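Local structure of spore germination protein GerM (Bacillus subtilis subsp. subtilis str. 168, 6GZB) at residues V268-Q274 with V308-G314; D60-V66 with Y214-V218; D154-L158 with I175-S180; F100-L104 with D135-I139; M53-Y57 with W145-F150. The protein is a lipoprotein with tandem GerMN domains that affects both sporulation and germination, although its molecular function is not established. All coordinates share one frame; numbering follows the deposited sequence.

Contact 1. Residues V268-Q274 with V308-G314. With ACT (acetate ion), chain F.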
# COMPACT_ATOMS: atom_id res chain seq x y z
N VAL A 268 -6.46 15.13 9.65
CA VAL A 268 -6.68 15.95 8.48
C VAL A 268 -8.17 16.22 8.32
O VAL A 268 -8.99 15.30 8.42
CB VAL A 268 -6.15 15.26 7.21
CG1 VAL A 268 -6.48 16.08 5.97
CG2 VAL A 268 -4.65 15.04 7.34
N THR A 269 -8.50 17.47 8.01
CA THR A 269 -9.87 17.83 7.69
C THR A 269 -9.99 18.24 6.24
O THR A 269 -9.31 19.15 5.78
CB THR A 269 -10.35 18.98 8.59
OG1 THR A 269 -10.35 18.55 9.95
CG2 THR A 269 -11.76 19.40 8.20
N LEU A 270 -10.85 17.52 5.51
CA LEU A 270 -11.10 17.82 4.11
C LEU A 270 -12.47 18.44 3.94
O LEU A 270 -13.44 18.02 4.58
CB LEU A 270 -11.02 16.53 3.27
CG LEU A 270 -9.74 15.71 3.38
CD1 LEU A 270 -9.89 14.41 2.60
CD2 LEU A 270 -8.55 16.50 2.87
N ASP A 271 -12.56 19.38 3.02
CA ASP A 271 -13.79 20.07 2.73
C ASP A 271 -14.06 19.94 1.25
O ASP A 271 -13.34 20.51 0.44
CB ASP A 271 -13.67 21.55 3.13
CG ASP A 271 -15.02 22.25 3.21
OD1 ASP A 271 -16.06 21.59 3.02
OD2 ASP A 271 -15.02 23.47 3.46
N PHE A 272 -15.02 19.12 0.91
CA PHE A 272 -15.29 18.83 -0.46
C PHE A 272 -16.43 19.61 -1.05
O PHE A 272 -17.19 20.23 -0.37
CB PHE A 272 -15.69 17.37 -0.59
CG PHE A 272 -14.58 16.40 -0.40
CD1 PHE A 272 -13.73 16.13 -1.42
CD2 PHE A 272 -14.44 15.73 0.77
CE1 PHE A 272 -12.72 15.23 -1.27
CE2 PHE A 272 -13.44 14.83 0.95
CZ PHE A 272 -12.58 14.58 -0.08
N ASN A 273 -16.52 19.54 -2.35
CA ASN A 273 -17.64 20.08 -3.05
C ASN A 273 -18.72 19.00 -3.13
O ASN A 273 -18.57 17.93 -2.59
CB ASN A 273 -17.26 20.65 -4.43
CG ASN A 273 -16.67 19.63 -5.38
OD1 ASN A 273 -16.59 18.47 -5.12
ND2 ASN A 273 -16.26 20.10 -6.51
N GLN A 274 -19.80 19.26 -3.81
CA GLN A 274 -20.89 18.31 -3.89
C GLN A 274 -20.65 17.04 -4.68
O GLN A 274 -21.36 16.08 -4.52
CB GLN A 274 -22.16 19.00 -4.38
CG GLN A 274 -22.97 19.63 -3.26
CD GLN A 274 -24.23 20.37 -3.72
OE1 GLN A 274 -25.08 19.82 -4.41
NE2 GLN A 274 -24.34 21.61 -3.31
N VAL A 308 -8.75 11.14 9.22
CA VAL A 308 -9.29 12.07 8.24
C VAL A 308 -10.75 12.36 8.56
O VAL A 308 -11.56 11.44 8.69
CB VAL A 308 -9.24 11.48 6.81
CG1 VAL A 308 -9.69 12.51 5.78
CG2 VAL A 308 -7.85 10.95 6.51
N SER A 309 -11.08 13.64 8.70
CA SER A 309 -12.46 14.08 8.84
C SER A 309 -12.89 14.70 7.54
O SER A 309 -12.12 15.41 6.89
CB SER A 309 -12.58 15.13 9.96
OG SER A 309 -12.13 14.61 11.19
N VAL A 310 -14.14 14.43 7.15
CA VAL A 310 -14.63 14.88 5.86
C VAL A 310 -15.85 15.77 6.01
O VAL A 310 -16.73 15.50 6.82
CB VAL A 310 -14.95 13.70 4.93
CG1 VAL A 310 -13.68 12.91 4.61
CG2 VAL A 310 -16.00 12.80 5.57
N LYS A 311 -15.85 16.87 5.27
CA LYS A 311 -16.98 17.78 5.24
C LYS A 311 -17.34 18.04 3.80
O LYS A 311 -16.53 17.81 2.91
CB LYS A 311 -16.63 19.12 5.91
CG LYS A 311 -16.21 18.98 7.36
CD LYS A 311 -16.02 20.33 8.03
CE LYS A 311 -15.28 20.18 9.35
NZ LYS A 311 -15.24 21.45 10.13
N VAL A 312 -18.56 18.52 3.59
CA VAL A 312 -18.95 19.03 2.28
C VAL A 312 -19.43 20.47 2.41
O VAL A 312 -20.28 20.78 3.24
CB VAL A 312 -20.05 18.15 1.64
CG1 VAL A 312 -21.15 17.85 2.64
CG2 VAL A 312 -20.60 18.82 0.40
N ASN A 313 -18.76 21.36 1.68
CA ASN A 313 -19.08 22.78 1.69
C ASN A 313 -19.26 23.32 3.10
O ASN A 313 -20.19 24.06 3.37
CB ASN A 313 -20.33 23.06 0.86
CG ASN A 313 -20.05 23.03 -0.63
OD1 ASN A 313 -19.13 23.68 -1.11
ND2 ASN A 313 -20.86 22.28 -1.36
N GLY A 314 -18.34 22.96 3.99
CA GLY A 314 -18.27 23.57 5.31
C GLY A 314 -18.85 22.72 6.43
O GLY A 314 -18.56 22.96 7.60
C ACT F . -20.31 22.90 -4.92
O ACT F . -20.76 22.42 -5.98
OXT ACT F . -20.71 22.53 -3.81
CH3 ACT F . -19.22 23.94 -4.97
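The two parallel central strands of the four-stranded mixed sheet in the second GerMN domain meet here, 268-272 beside 308-312, and helix 289-299 lies on the connection between them. Pairing runs in register from Val268 with Val308 to Phe272 with Val312, through alternating bonds: Ser309 N gives to Val268 O at 2.7 Å, Leu270 N to Ser309 O, Lys311 N to Leu270 O, and Phe272 N to Lys311 O. Leu270 and Phe272 face helices 229-239 and 289-299. On that face Leu270 CD1 lies 3.7 Å from Val308 CG1, while Val310 CG1 meets the edge of the Phe272 ring at CE2, 4.1 Å away. On the other face the extended Lys311 chain passes Thr269, CE reaching CG2 at 3.8 Å. Beyond the last pair, Asn313 N bonds Phe272 O at 2.8 Å, and an acetate, probably from the crystallisation liquor, lies beside Asn313 and Gln274. Asp271, with CG anti to its backbone N (chi1 -165°), reaches toward Gly314, and OD1 takes the Gly314 N-H on its syn side at 2.8 Å; OD2 is held by Ser259. One carboxylate thus ties the turn after strand 307-312 to strand 267-272 and to the chain at Ser259, and its charge would probably strengthen both links.

Contact 2. Residues D60-V66 with Y214-V218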
# COMPACT_ATOMS: atom_id res chain seq x y z
N ASP A 60 -1.17 -9.48 -7.69
CA ASP A 60 -2.47 -9.77 -8.27
C ASP A 60 -2.37 -10.10 -9.77
O ASP A 60 -1.27 -10.15 -10.33
CB ASP A 60 -3.48 -8.64 -7.98
CG ASP A 60 -3.49 -7.54 -9.03
OD1 ASP A 60 -2.57 -7.46 -9.89
OD2 ASP A 60 -4.42 -6.70 -8.94
N LYS A 61 -3.49 -10.43 -10.38
CA LYS A 61 -3.46 -11.06 -11.70
C LYS A 61 -3.02 -10.09 -12.77
O LYS A 61 -2.64 -10.50 -13.87
CB LYS A 61 -4.81 -11.67 -12.07
CG LYS A 61 -5.96 -10.68 -12.13
CD LYS A 61 -7.19 -11.35 -12.73
CE LYS A 61 -8.43 -11.15 -11.86
NZ LYS A 61 -8.81 -9.72 -11.76
N ASN A 62 -3.02 -8.80 -12.45
CA ASN A 62 -2.58 -7.78 -13.41
C ASN A 62 -1.16 -7.28 -13.12
O ASN A 62 -0.64 -6.39 -13.79
CB ASN A 62 -3.57 -6.61 -13.42
CG ASN A 62 -4.91 -7.00 -14.02
OD1 ASN A 62 -5.97 -6.60 -13.53
ND2 ASN A 62 -4.88 -7.79 -15.09
N GLY A 63 -0.50 -7.89 -12.14
CA GLY A 63 0.90 -7.57 -11.85
C GLY A 63 1.13 -6.62 -10.69
O GLY A 63 2.28 -6.32 -10.35
N TYR A 64 0.07 -6.16 -10.04
CA TYR A 64 0.21 -5.20 -8.93
C TYR A 64 0.63 -5.91 -7.65
O TYR A 64 0.11 -6.97 -7.31
CB TYR A 64 -1.08 -4.43 -8.69
CG TYR A 64 -1.43 -3.47 -9.79
CD1 TYR A 64 -0.89 -2.18 -9.82
CD2 TYR A 64 -2.31 -3.83 -10.80
CE1 TYR A 64 -1.23 -1.29 -10.83
CE2 TYR A 64 -2.62 -2.97 -11.83
CZ TYR A 64 -2.09 -1.70 -11.84
OH TYR A 64 -2.41 -0.85 -12.88
N VAL A 65 1.55 -5.28 -6.92
CA VAL A 65 1.84 -5.67 -5.55
C VAL A 65 0.76 -5.07 -4.66
O VAL A 65 0.53 -3.87 -4.68
CB VAL A 65 3.23 -5.18 -5.11
CG1 VAL A 65 3.53 -5.62 -3.68
CG2 VAL A 65 4.28 -5.71 -6.07
N VAL A 66 0.09 -5.93 -3.90
CA VAL A 66 -1.13 -5.55 -3.20
C VAL A 66 -1.19 -6.26 -1.86
O VAL A 66 -0.89 -7.45 -1.77
CB VAL A 66 -2.41 -5.98 -3.96
CG1 VAL A 66 -3.63 -5.36 -3.30
CG2 VAL A 66 -2.33 -5.61 -5.43
N TYR A 214 -10.60 -4.62 -3.72
CA TYR A 214 -9.44 -4.39 -2.90
C TYR A 214 -8.70 -3.14 -3.36
O TYR A 214 -8.98 -2.60 -4.42
CB TYR A 214 -8.52 -5.62 -2.91
CG TYR A 214 -8.08 -6.08 -4.28
CD1 TYR A 214 -6.90 -5.63 -4.84
CD2 TYR A 214 -8.78 -7.07 -4.96
CE1 TYR A 214 -6.48 -6.05 -6.08
CE2 TYR A 214 -8.34 -7.54 -6.19
CZ TYR A 214 -7.20 -7.03 -6.74
OH TYR A 214 -6.74 -7.50 -7.95
N TYR A 215 -7.85 -2.62 -2.50
CA TYR A 215 -7.26 -1.32 -2.72
C TYR A 215 -5.80 -1.47 -3.07
O TYR A 215 -5.05 -2.15 -2.37
CB TYR A 215 -7.46 -0.45 -1.48
CG TYR A 215 -8.93 -0.17 -1.23
CD1 TYR A 215 -9.57 0.86 -1.91
CD2 TYR A 215 -9.70 -1.03 -0.48
CE1 TYR A 215 -10.92 1.08 -1.75
CE2 TYR A 215 -11.06 -0.83 -0.32
CZ TYR A 215 -11.66 0.22 -0.98
OH TYR A 215 -13.00 0.45 -0.81
N VAL A 216 -5.42 -0.89 -4.20
CA VAL A 216 -4.10 -1.05 -4.77
C VAL A 216 -3.33 0.27 -4.72
O VAL A 216 -3.81 1.29 -5.24
CB VAL A 216 -4.19 -1.48 -6.24
CG1 VAL A 216 -2.80 -1.63 -6.84
CG2 VAL A 216 -4.98 -2.78 -6.36
N PRO A 217 -2.17 0.27 -4.07
CA PRO A 217 -1.38 1.48 -3.94
C PRO A 217 -0.50 1.67 -5.17
O PRO A 217 0.08 0.71 -5.66
CB PRO A 217 -0.52 1.20 -2.71
CG PRO A 217 -0.33 -0.28 -2.72
CD PRO A 217 -1.56 -0.87 -3.36
N VAL A 218 -0.47 2.89 -5.70
CA VAL A 218 0.32 3.21 -6.88
C VAL A 218 1.08 4.50 -6.61
O VAL A 218 0.49 5.51 -6.20
CB VAL A 218 -0.59 3.40 -8.11
CG1 VAL A 218 0.19 3.93 -9.28
CG2 VAL A 218 -1.27 2.08 -8.48
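This is a buried interface between the two GerMN domains: the hairpin joining strands 51-60 and 65-73 of the first packs its turn and the start of its second strand against strand 213-223 of the second. It is built from side chains, with no backbone pairing across it. Val66 forks over the strand, CG1 lying 3.6 Å from Tyr214 CD1 and CG2 4.0 Å from Val216 CG2. Tyr64 crosses Val216 at about a right angle, its CD1 3.6 Å from Val216 CG1, and CE1 comes within 4.1 Å of Val218 CG2. The Tyr64 hydroxyl bonds Ser245 O, a further link to the second domain. Phe100 adds its ring beside Tyr214.

The polar part of the interface centres on Asp60, which opens the type I turn Asp60-Gly63. Its OD1 is gripped from opposite faces of the carboxylate plane by the backbone N-H groups of Asn62, in an Asx turn, and of Tyr64, which fixes the rotation of the group and leaves OD2 directed at the other domain. Tyr214, with CG between its backbone N and carbonyl carbon (chi1 56°), extends its ring toward the turn, and its OH donates to Asp60 OD2 at 2.6 Å, on the anti side.

Contact 3. Residues D154-L158 with I175-S180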
# COMPACT_ATOMS: atom_id res chain seq x y z
N ASP A 154 10.68 0.15 10.25
CA ASP A 154 10.39 1.16 9.23
C ASP A 154 11.43 1.24 8.12
O ASP A 154 11.25 2.00 7.18
CB ASP A 154 10.19 2.54 9.87
CG ASP A 154 11.25 2.87 10.89
OD1 ASP A 154 12.43 2.54 10.64
OD2 ASP A 154 10.90 3.43 11.95
N LYS A 155 12.47 0.41 8.20
CA LYS A 155 13.49 0.36 7.17
C LYS A 155 13.93 -1.08 6.97
O LYS A 155 13.87 -1.88 7.91
CB LYS A 155 14.73 1.18 7.57
CG LYS A 155 14.51 2.68 7.62
CD LYS A 155 15.77 3.40 8.11
CE LYS A 155 16.17 2.95 9.51
NZ LYS A 155 15.40 3.66 10.57
N VAL A 156 14.42 -1.39 5.79
CA VAL A 156 14.70 -2.78 5.44
C VAL A 156 16.05 -2.89 4.74
O VAL A 156 16.39 -2.07 3.89
CB VAL A 156 13.59 -3.35 4.53
CG1 VAL A 156 13.97 -4.72 4.01
CG2 VAL A 156 12.27 -3.42 5.29
N LYS A 157 16.80 -3.93 5.10
CA LYS A 157 18.02 -4.28 4.40
C LYS A 157 17.92 -5.73 3.97
O LYS A 157 17.40 -6.58 4.71
CB LYS A 157 19.24 -4.11 5.31
CG LYS A 157 19.66 -2.66 5.53
CD LYS A 157 20.91 -2.60 6.39
CE LYS A 157 21.18 -1.20 6.92
NZ LYS A 157 21.44 -0.22 5.83
N LEU A 158 18.41 -6.02 2.77
CA LEU A 158 18.27 -7.35 2.19
C LEU A 158 19.63 -8.04 2.15
O LEU A 158 20.63 -7.42 1.82
CB LEU A 158 17.70 -7.24 0.78
CG LEU A 158 16.18 -7.27 0.56
CD1 LEU A 158 15.37 -6.96 1.80
CD2 LEU A 158 15.78 -6.34 -0.57
N ILE A 175 19.22 -1.26 -4.90
CA ILE A 175 18.56 -1.11 -3.61
C ILE A 175 19.36 -0.13 -2.75
O ILE A 175 20.55 -0.32 -2.55
CB ILE A 175 18.52 -2.44 -2.85
CG1 ILE A 175 17.91 -3.55 -3.71
CG2 ILE A 175 17.76 -2.27 -1.55
CD1 ILE A 175 18.32 -4.93 -3.25
N SER A 176 18.69 0.90 -2.25
CA SER A 176 19.34 1.90 -1.41
C SER A 176 19.53 1.40 0.03
O SER A 176 18.88 0.44 0.47
CB SER A 176 18.53 3.19 -1.43
OG SER A 176 17.17 2.96 -1.06
N ASP A 177 20.50 2.00 0.73
CA ASP A 177 20.80 1.60 2.10
C ASP A 177 19.57 1.80 2.98
O ASP A 177 19.30 0.99 3.87
CB ASP A 177 21.96 2.44 2.65
CG ASP A 177 23.31 2.02 2.09
OD1 ASP A 177 23.33 1.48 0.96
OD2 ASP A 177 24.35 2.25 2.74
N ASP A 178 18.88 2.90 2.75
CA ASP A 178 17.62 3.19 3.40
C ASP A 178 16.48 2.73 2.49
O ASP A 178 16.21 3.35 1.46
CB ASP A 178 17.51 4.70 3.66
CG ASP A 178 16.26 5.06 4.45
OD1 ASP A 178 15.14 4.68 4.02
OD2 ASP A 178 16.39 5.69 5.51
N LEU A 179 15.84 1.63 2.86
CA LEU A 179 14.78 1.03 2.04
C LEU A 179 13.48 1.01 2.83
O LEU A 179 13.40 0.37 3.89
CB LEU A 179 15.15 -0.40 1.67
CG LEU A 179 14.73 -0.98 0.31
CD1 LEU A 179 14.76 -2.49 0.36
CD2 LEU A 179 13.37 -0.48 -0.12
N SER A 180 12.45 1.70 2.33
CA SER A 180 11.20 1.85 3.06
C SER A 180 10.01 2.03 2.11
O SER A 180 10.17 1.99 0.88
CB SER A 180 11.29 3.05 4.00
OG SER A 180 11.11 4.26 3.28
O HOH W 1 18.57 -1.61 2.10
O HOH W 2 17.01 0.29 5.03
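Asp177 O is gripped twice. Lys157, whose chain bends at its last torsion (chi4 -62°), brings NZ to 3.1 Å from this oxygen, above the carbonyl plane, and a bound water donates to it at 2.7 Å. The same water donates to Val156 O, also at 2.7 Å, and accepts from Leu179 N, so it bridges the backbones of strand 155-160 and the irregular segment 175-180 where they part. Direct backbone pairing is confined to Val156 N, which gives to Leu179 O at 2.8 Å, in the carbonyl plane; the Lys155 CA-H leans on the same oxygen, CA lying 3.3 Å from it.

Lys155 instead sends its amino group back to Asp154 and to Asp117 O, while its CD passes 3.5 Å from Asp178 OD2. Beneath the polar layer, Leu158 meets two side chains with one methyl: CD2 lies 4.0 Å from Ile175 CD1 and 4.1 Å from Leu179 CD1; the Leu158 side chain crosses both at about a right angle. Helix 136-147 closes this apolar side, Val143 touching Leu158 and Val140 touching Leu179. The arrangement is that of a non-regular segment laid beside a sheet strand, joined by one direct backbone bond, a lysine-to-carbonyl bond and a water bridge, over the helix-packed core of the first GerMN domain.

Contact 4. Residues F100-L104 with D135-I139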
# COMPACT_ATOMS: atom_id res chain seq x y z
N PHE A 100 -4.47 -13.98 -7.05
CA PHE A 100 -3.20 -13.55 -6.48
C PHE A 100 -2.19 -14.69 -6.54
O PHE A 100 -2.57 -15.86 -6.50
CB PHE A 100 -3.38 -13.13 -5.02
CG PHE A 100 -4.18 -11.88 -4.85
CD1 PHE A 100 -5.56 -11.93 -4.79
CD2 PHE A 100 -3.55 -10.65 -4.79
CE1 PHE A 100 -6.30 -10.78 -4.64
CE2 PHE A 100 -4.29 -9.49 -4.69
CZ PHE A 100 -5.66 -9.56 -4.60
N ARG A 101 -0.90 -14.34 -6.57
CA ARG A 101 0.16 -15.33 -6.49
C ARG A 101 1.21 -14.93 -5.46
O ARG A 101 1.33 -13.76 -5.10
CB ARG A 101 0.82 -15.53 -7.86
CG ARG A 101 1.54 -14.30 -8.42
CD ARG A 101 2.19 -14.60 -9.77
NE ARG A 101 2.57 -13.40 -10.54
CZ ARG A 101 3.83 -12.99 -10.73
NH1 ARG A 101 4.84 -13.65 -10.19
NH2 ARG A 101 4.07 -11.90 -11.44
N ALA A 102 1.95 -15.92 -4.96
CA ALA A 102 3.03 -15.69 -4.03
C ALA A 102 4.20 -15.02 -4.73
O ALA A 102 4.16 -14.81 -5.94
CB ALA A 102 3.46 -17.00 -3.40
N VAL A 103 5.22 -14.66 -3.97
CA VAL A 103 6.21 -13.68 -4.44
C VAL A 103 7.63 -14.25 -4.48
O VAL A 103 8.36 -14.06 -5.45
CB VAL A 103 6.21 -12.44 -3.53
CG1 VAL A 103 7.29 -11.46 -3.97
CG2 VAL A 103 4.85 -11.76 -3.56
N LEU A 104 8.05 -14.87 -3.39
CA LEU A 104 9.41 -15.40 -3.31
C LEU A 104 9.48 -16.79 -3.92
O LEU A 104 8.50 -17.54 -3.87
CB LEU A 104 9.87 -15.44 -1.85
CG LEU A 104 9.85 -14.10 -1.13
CD1 LEU A 104 10.19 -14.27 0.34
CD2 LEU A 104 10.80 -13.12 -1.81
N ASP A 135 9.80 -9.72 -12.36
CA ASP A 135 9.24 -9.60 -11.02
C ASP A 135 10.19 -8.90 -10.02
O ASP A 135 9.86 -8.76 -8.85
CB ASP A 135 8.88 -10.98 -10.47
CG ASP A 135 7.66 -11.58 -11.17
OD1 ASP A 135 6.83 -10.81 -11.70
OD2 ASP A 135 7.54 -12.82 -11.20
N GLU A 136 11.34 -8.45 -10.51
CA GLU A 136 12.41 -8.00 -9.62
C GLU A 136 11.98 -6.89 -8.66
O GLU A 136 12.17 -6.99 -7.45
CB GLU A 136 13.60 -7.54 -10.44
CG GLU A 136 14.84 -7.28 -9.62
CD GLU A 136 16.11 -7.40 -10.44
OE1 GLU A 136 16.50 -6.40 -11.08
OE2 GLU A 136 16.69 -8.50 -10.45
N GLN A 137 11.38 -5.84 -9.20
CA GLN A 137 10.92 -4.72 -8.39
C GLN A 137 9.76 -5.13 -7.49
O GLN A 137 9.64 -4.65 -6.37
CB GLN A 137 10.48 -3.54 -9.26
CG GLN A 137 11.63 -2.71 -9.80
CD GLN A 137 11.29 -1.24 -9.83
OE1 GLN A 137 11.53 -0.51 -8.86
NE2 GLN A 137 10.68 -0.79 -10.92
N LYS A 138 8.90 -6.02 -7.98
CA LYS A 138 7.78 -6.52 -7.18
C LYS A 138 8.27 -7.16 -5.91
O LYS A 138 7.72 -6.93 -4.83
CB LYS A 138 6.96 -7.54 -7.98
CG LYS A 138 6.34 -6.98 -9.26
CD LYS A 138 5.53 -8.05 -9.98
CE LYS A 138 5.40 -7.73 -11.46
NZ LYS A 138 4.76 -6.41 -11.71
N ILE A 139 9.30 -8.00 -6.03
CA ILE A 139 9.85 -8.71 -4.89
C ILE A 139 10.39 -7.74 -3.83
O ILE A 139 10.11 -7.89 -2.64
CB ILE A 139 10.93 -9.70 -5.34
CG1 ILE A 139 10.27 -10.90 -6.03
CG2 ILE A 139 11.78 -10.17 -4.16
CD1 ILE A 139 11.21 -11.66 -6.93
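Within the first GerMN domain, the start of helix 136-147 packs against strand 100-101 and the chain that leaves it, at the edge of the three-stranded antiparallel sheet. The contact has an apolar part, toward the interior, and an ionic part near the surface.

The apolar part centres on Ile139, in the first turn of the helix. Its side chain and that of Val103 slide past each other in opposite directions, Ile139 CG1 lying 3.7 Å from Val103 CG1. The second branch serves another neighbour: Ile139 CG2 is 3.9 Å from Leu104 CD2. Ile59 of strand 51-60 touches Val103 and Lys138, and so links the helix and the departing chain to the sheet. Lys138 gives its amino group to Gly63 O in the adjacent hairpin.

The ionic part is a salt bridge between Arg101 and Asp135, the residue just ahead of the helix. Although Arg101 starts with CG between its backbone N and carbonyl carbon (chi1 64°), the chain then runs extended as far as NE and carries the guanidinium across to the helix start. The grip is bidentate and end-on, through NH1 and NH2, with both oxygens near the guanidinium plane. The carboxylate is turned 41° from that plane, so its oxygens are met unequally: Arg101 NH1 comes to Asp135 OD2 from above the carboxylate plane at 3.0 Å, whereas Arg101 NH2 reaches Asp135 OD1 on the syn side, also at 3.0 Å, in a nearly straight bond of 173°.

Contact 5. Residues M53-Y57 with W145-F150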
# COMPACT_ATOMS: atom_id res chain seq x y z
N MET A 53 -4.33 -11.89 12.05
CA MET A 53 -4.52 -11.34 10.71
C MET A 53 -3.32 -10.48 10.33
O MET A 53 -2.94 -9.58 11.06
CB MET A 53 -5.80 -10.49 10.67
CG MET A 53 -7.09 -11.28 10.90
SD MET A 53 -7.19 -12.79 9.91
CE MET A 53 -7.52 -12.11 8.28
N ARG A 54 -2.71 -10.78 9.19
CA ARG A 54 -1.45 -10.15 8.81
C ARG A 54 -1.49 -9.70 7.35
O ARG A 54 -2.01 -10.40 6.49
CB ARG A 54 -0.29 -11.13 9.03
CG ARG A 54 1.06 -10.47 9.11
CD ARG A 54 1.20 -9.71 10.42
NE ARG A 54 1.34 -10.62 11.55
CZ ARG A 54 1.22 -10.26 12.82
NH1 ARG A 54 0.91 -9.01 13.13
NH2 ARG A 54 1.41 -11.15 13.78
N GLU A 55 -0.90 -8.55 7.06
CA GLU A 55 -0.76 -8.10 5.67
C GLU A 55 0.31 -8.92 4.96
O GLU A 55 1.45 -9.02 5.43
CB GLU A 55 -0.41 -6.61 5.61
CG GLU A 55 -1.54 -5.65 5.96
CD GLU A 55 -1.13 -4.18 5.89
OE1 GLU A 55 -0.00 -3.86 5.42
OE2 GLU A 55 -1.95 -3.32 6.27
N LEU A 56 -0.07 -9.55 3.86
CA LEU A 56 0.90 -10.12 2.93
C LEU A 56 0.80 -9.37 1.60
O LEU A 56 -0.27 -9.28 1.01
CB LEU A 56 0.64 -11.60 2.71
CG LEU A 56 0.60 -12.48 3.96
CD1 LEU A 56 0.28 -13.92 3.55
CD2 LEU A 56 1.93 -12.42 4.71
N TYR A 57 1.94 -8.87 1.13
CA TYR A 57 1.96 -8.13 -0.12
C TYR A 57 2.20 -9.08 -1.28
O TYR A 57 3.34 -9.42 -1.63
CB TYR A 57 2.97 -6.97 -0.06
CG TYR A 57 2.41 -5.78 0.71
CD1 TYR A 57 2.34 -5.81 2.10
CD2 TYR A 57 1.75 -4.76 0.05
CE1 TYR A 57 1.73 -4.79 2.81
CE2 TYR A 57 1.13 -3.74 0.75
CZ TYR A 57 1.11 -3.77 2.13
OH TYR A 57 0.48 -2.75 2.83
N TRP A 145 7.20 -3.80 2.05
CA TRP A 145 5.91 -3.39 2.57
C TRP A 145 5.39 -4.41 3.58
O TRP A 145 4.74 -4.04 4.57
CB TRP A 145 4.90 -3.17 1.45
CG TRP A 145 5.06 -1.84 0.78
CD1 TRP A 145 6.14 -1.43 0.06
CD2 TRP A 145 4.14 -0.76 0.78
NE1 TRP A 145 5.96 -0.14 -0.36
CE2 TRP A 145 4.73 0.30 0.05
CE3 TRP A 145 2.86 -0.57 1.32
CZ2 TRP A 145 4.11 1.53 -0.13
CZ3 TRP A 145 2.23 0.66 1.13
CH2 TRP A 145 2.86 1.70 0.43
N THR A 146 5.74 -5.67 3.38
CA THR A 146 5.35 -6.70 4.34
C THR A 146 6.06 -6.52 5.70
O THR A 146 5.42 -6.57 6.75
CB THR A 146 5.60 -8.12 3.79
OG1 THR A 146 4.83 -8.31 2.60
CG2 THR A 146 5.19 -9.16 4.82
N LEU A 147 7.36 -6.23 5.66
CA LEU A 147 8.12 -6.03 6.89
C LEU A 147 7.70 -4.76 7.62
O LEU A 147 7.61 -4.75 8.84
CB LEU A 147 9.63 -5.98 6.59
CG LEU A 147 10.27 -7.34 6.32
CD1 LEU A 147 11.74 -7.19 5.95
CD2 LEU A 147 10.11 -8.24 7.52
N THR A 148 7.43 -3.70 6.87
CA THR A 148 7.17 -2.40 7.48
C THR A 148 5.76 -2.23 7.99
O THR A 148 5.40 -1.17 8.51
CB THR A 148 7.51 -1.23 6.52
OG1 THR A 148 6.89 -1.44 5.25
CG2 THR A 148 9.02 -1.13 6.33
N GLN A 149 4.95 -3.28 7.90
CA GLN A 149 3.64 -3.24 8.55
C GLN A 149 3.78 -3.24 10.07
O GLN A 149 2.88 -2.84 10.79
CB GLN A 149 2.75 -4.40 8.10
CG GLN A 149 3.05 -5.73 8.78
CD GLN A 149 2.26 -6.86 8.17
OE1 GLN A 149 1.09 -7.04 8.48
NE2 GLN A 149 2.89 -7.62 7.27
N PHE A 150 4.90 -3.76 10.57
CA PHE A 150 5.14 -3.85 12.00
C PHE A 150 5.70 -2.54 12.55
O PHE A 150 6.52 -1.87 11.90
CB PHE A 150 6.12 -4.98 12.29
CG PHE A 150 5.65 -6.32 11.84
CD1 PHE A 150 4.73 -7.03 12.58
CD2 PHE A 150 6.13 -6.88 10.66
CE1 PHE A 150 4.29 -8.28 12.17
CE2 PHE A 150 5.69 -8.12 10.23
CZ PHE A 150 4.75 -8.81 10.98
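Gln149 presents its amide to the backbone of Glu55 as a neighbouring strand would, accepting from Glu55 N through OE1 at 2.9 Å and donating from NE2 to Glu55 O at 2.7 Å. Its CG sits between the backbone N and the carbonyl carbon (chi1 79°), and the chain beyond is extended, which carries the amide to the strand. NE2 also donates to Thr146 O, so three bonds fix the rotation of the amide.

Arg54 folds back, bent at chi2 and chi3 (71° and 72°), placing CD 3.3 Å from Gln149 OE1. Phe150 CE1 lies over one face of the guanidinium, toward its rim, with Arg54 NH1 3.6 Å from Phe150 CE1. The last part of helix 136-147 and the turn Leu147-Phe150 pack here on strand 51-60 of the first GerMN domain. Tyr57 turns a ring face to the helix: Trp145 CB stands over the ring centre at 3.5 Å, a CH-pi contact, while the indole itself is oblique to the tyrosine. Thr146 OG1 lies at the edge of the same ring and accepts from Tyr57 N at 3.3 Å; it is bonded also to Ser142 O, within the helix. The Tyr57 hydroxyl donates to Glu55 OE1, from above the carboxylate plane.

From the N terminus, strand 51-60 enters contact 5 first, and the hairpin after it enters contact 2. Contact 4 closes within the first domain, inside the spans of both contacts 2 and 5; it shares helix 136-147 with contact 5. Contact 5 closes next, at the end of that helix, and its span crosses that of contact 2. Contact 3 then closes a short loop of its own beyond strand 155-160, still within the span of contact 2, and packs on contact 5 through Val156 and Leu147. Contact 2 closes at strand 213-223, joining the two domains. Contact 1 follows in series in the second, its centre about 28 Å from that of contact 2.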